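Local coordinates for PHD finger protein 14 (Danio rerio, PDB 7D86), which reads histone H3 through its PZP module of two PHD fingers and a zinc knuckle, preferring the unmodified tail, and represses PDGFRA expression, at the zinc ion site. Coordinates in Å, arbitrary orientation; residue numbers count along the deposited sequence, not the author numbering.

Site 1: the zinc ion site. Residues 29, 31-34, 64, 67. With ZN (zinc ion), chain B.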
# COMPACT_ATOMS: atom_id res chain seq x y z
N CYS A 29 3.49 14.52 -6.13
CA CYS A 29 4.61 14.45 -7.05
C CYS A 29 4.34 15.37 -8.24
O CYS A 29 3.30 15.26 -8.89
CB CYS A 29 4.84 13.02 -7.52
SG CYS A 29 6.20 12.90 -8.69
N ASN A 31 5.74 15.31 -11.05
CA ASN A 31 5.87 14.60 -12.32
C ASN A 31 4.66 13.72 -12.61
O ASN A 31 4.04 13.85 -13.67
CB ASN A 31 7.15 13.76 -12.31
CG ASN A 31 7.53 13.27 -13.70
OD1 ASN A 31 7.93 14.06 -14.55
ND2 ASN A 31 7.40 11.97 -13.93
N CYS A 32 4.31 12.82 -11.69
CA CYS A 32 3.23 11.86 -11.93
C CYS A 32 1.93 12.21 -11.20
O CYS A 32 0.91 11.57 -11.47
CB CYS A 32 3.68 10.45 -11.53
SG CYS A 32 3.91 10.19 -9.75
N GLY A 33 1.95 13.17 -10.29
CA GLY A 33 0.74 13.57 -9.59
C GLY A 33 0.35 12.73 -8.40
O GLY A 33 -0.69 13.00 -7.79
N VAL A 34 1.14 11.72 -8.03
CA VAL A 34 0.78 10.89 -6.89
C VAL A 34 0.79 11.74 -5.63
O VAL A 34 1.56 12.70 -5.50
CB VAL A 34 1.73 9.68 -6.77
CG1 VAL A 34 3.10 10.10 -6.24
CG2 VAL A 34 1.11 8.59 -5.89
N CYS A 64 8.48 12.00 -6.49
CA CYS A 64 8.52 10.73 -5.79
C CYS A 64 9.79 9.97 -6.19
O CYS A 64 10.48 10.31 -7.16
CB CYS A 64 7.27 9.90 -6.08
SG CYS A 64 7.23 9.10 -7.70
N CYS A 67 9.95 8.66 -9.83
CA CYS A 67 10.22 9.69 -10.83
C CYS A 67 11.63 10.25 -10.69
O CYS A 67 12.23 10.64 -11.70
CB CYS A 67 9.17 10.79 -10.73
SG CYS A 67 7.51 10.22 -11.16
ZN ZN B . 6.10 10.60 -9.28
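Four cysteine sulphurs, presumably as thiolates, close a near-tetrahedral shell about the second zinc of the first PHD finger, a structural site that holds two stretches of chain together. Cys29 and Cys32 form a CxxC turn, and Cys64 and Cys67 the second pair, with Cys67 on helix 65-68. Cysteine suits all four places because its soft sulphur binds zinc directly and still accepts backbone N-H groups. The tightly bonded part lies around Cys29. Its SG, anti to the backbone N (chi1 179°), bonds the zinc ion at 2.4 Å. The same Cys29 SG receives the amides of Cys64 N at 3.3 Å, of Asn31 N and of the more distant Cys32 N. Such a cluster of donors would be expected to disperse any thiolate charge. Cys32 and Cys64 each have SG flanked by both the backbone N and the carbonyl carbon; Val34 N donates to Cys32 SG and Cys67 N to Cys64 SG. Gly33 has a positive phi (83°), a turn that a residue without a side chain adopts easily and that brings Val34 N round to Cys32 SG. An alanine in place of Cys64 would remove one zinc ligand and the acceptor for Cys67 N, and would probably loosen the tie between the helix and the CxxC turn. The Cys67 flank is held more loosely: its SG, anti to the carbonyl carbon (chi1 -65°), is approached by the side-chain amide of Asn31. There Asn31 ND2 makes a weak hydrogen bond to Cys67 SG at 3.3 Å.

Site 2: the zinc ion site. Residues 75, 77-78, 80, 82, 95, 98, 160. With ZN (zinc ion), chain C.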
# COMPACT_ATOMS: atom_id res chain seq x y z
N CYS A 75 5.49 -3.31 -9.08
CA CYS A 75 5.76 -3.80 -7.73
C CYS A 75 6.19 -5.25 -7.78
O CYS A 75 5.63 -6.06 -8.53
CB CYS A 75 4.51 -3.64 -6.85
SG CYS A 75 4.78 -4.09 -5.12
N LEU A 77 5.54 -7.24 -5.53
CA LEU A 77 4.64 -7.97 -4.65
C LEU A 77 3.19 -7.95 -5.09
O LEU A 77 2.36 -8.59 -4.43
CB LEU A 77 4.73 -7.40 -3.22
CG LEU A 77 6.11 -7.30 -2.57
CD1 LEU A 77 5.98 -6.57 -1.24
CD2 LEU A 77 6.74 -8.68 -2.37
N CYS A 78 2.85 -7.25 -6.16
CA CYS A 78 1.47 -7.11 -6.59
C CYS A 78 1.45 -6.63 -8.03
O CYS A 78 2.47 -6.11 -8.53
CB CYS A 78 0.70 -6.14 -5.69
SG CYS A 78 0.96 -4.41 -6.16
N SER A 80 -0.44 -4.15 -9.37
CA SER A 80 -0.84 -2.77 -9.57
C SER A 80 0.35 -1.91 -9.97
O SER A 80 1.44 -2.03 -9.41
CB SER A 80 -1.47 -2.21 -8.30
OG SER A 80 -1.67 -0.81 -8.41
N ASP A 82 -0.37 1.50 -10.10
CA ASP A 82 -0.73 2.76 -9.48
C ASP A 82 -0.08 2.87 -8.10
O ASP A 82 0.63 1.97 -7.64
CB ASP A 82 -2.25 2.87 -9.38
CG ASP A 82 -2.92 2.78 -10.74
OD1 ASP A 82 -2.39 3.36 -11.71
OD2 ASP A 82 -3.98 2.12 -10.84
N HIS A 95 5.40 -1.17 -3.69
CA HIS A 95 4.52 -0.18 -3.09
C HIS A 95 4.88 0.03 -1.62
O HIS A 95 5.20 -0.92 -0.90
CB HIS A 95 3.05 -0.60 -3.18
CG HIS A 95 2.49 -0.60 -4.56
ND1 HIS A 95 2.19 -1.75 -5.24
CD2 HIS A 95 2.19 0.42 -5.40
CE1 HIS A 95 1.73 -1.45 -6.44
NE2 HIS A 95 1.72 -0.14 -6.56
N CYS A 98 2.30 -2.09 0.05
CA CYS A 98 2.62 -3.52 0.09
C CYS A 98 3.67 -3.81 1.16
O CYS A 98 3.62 -4.85 1.83
CB CYS A 98 3.08 -4.00 -1.28
SG CYS A 98 1.73 -4.11 -2.50
N THR A 160 -2.70 -4.28 -2.64
CA THR A 160 -3.31 -3.19 -3.39
C THR A 160 -4.71 -3.54 -3.87
O THR A 160 -5.56 -2.65 -4.02
CB THR A 160 -2.43 -2.78 -4.56
OG1 THR A 160 -2.02 -3.95 -5.29
CG2 THR A 160 -1.19 -2.05 -4.06
ZN ZN C . 2.48 -3.66 -4.67
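The zinc knuckle between the two PHD fingers wraps its ion with two segments: the CxxC turn of Cys75 and Cys78 and, further along, His95, at the end of strand 93-95, with Cys98 in the helix 96-101 that follows at once. Three cysteine sulphurs and one imidazole thus make the near-tetrahedral C2HC site, with His95 ND1 at 2.0 Å from the zinc ion. Cys75 ties the two halves together. Its SG, anti to the backbone N (chi1 -175°), accepts Leu77 N at 3.3 Å within its own turn and His95 N, also at 3.3 Å, from the strand. Cys78 reaches the metal from an extended backbone with SG flanked by both N and the carbonyl carbon (chi1 82°), whereas Cys98 directs SG inward from the helix, anti to its carbonyl carbon. Histidine suits its place because the nitrogen not bound to zinc can donate to the chain beyond the CxxC turn, which bends back along the ring's edge. There Asp82 N bonds to Ser80 OG, which may help to steady that bend, although Asp82 is poorly ordered. From the second PHD finger, Thr160 lays its CG2 over one imidazole face near the rim; branched threonine can offer this methyl, set beside its backbone N. Opposite the metal, His95 NE2 donates to the backbone Asp82 O at 2.6 Å, close to the ring plane, meeting the less certain carbonyl almost head-on but bent to 135° at the hydrogen.

Site 1 and site 2 belong to the same chain, with the centres of their C-alpha atoms about 16 Å apart, and share no residue. Only a short stretch separates Cys67, the last ligand of site 1, from Cys75, the first of site 2, so the first PHD finger runs almost directly into the knuckle. Helix 159-164 of the second PHD finger lies beside site 2. The knuckle is thus joined to the first finger through the chain and packs against the second, and the two zincs probably help keep the fingers in a fixed relation, consistent with the requirement for the region containing all three units in histone H3 binding.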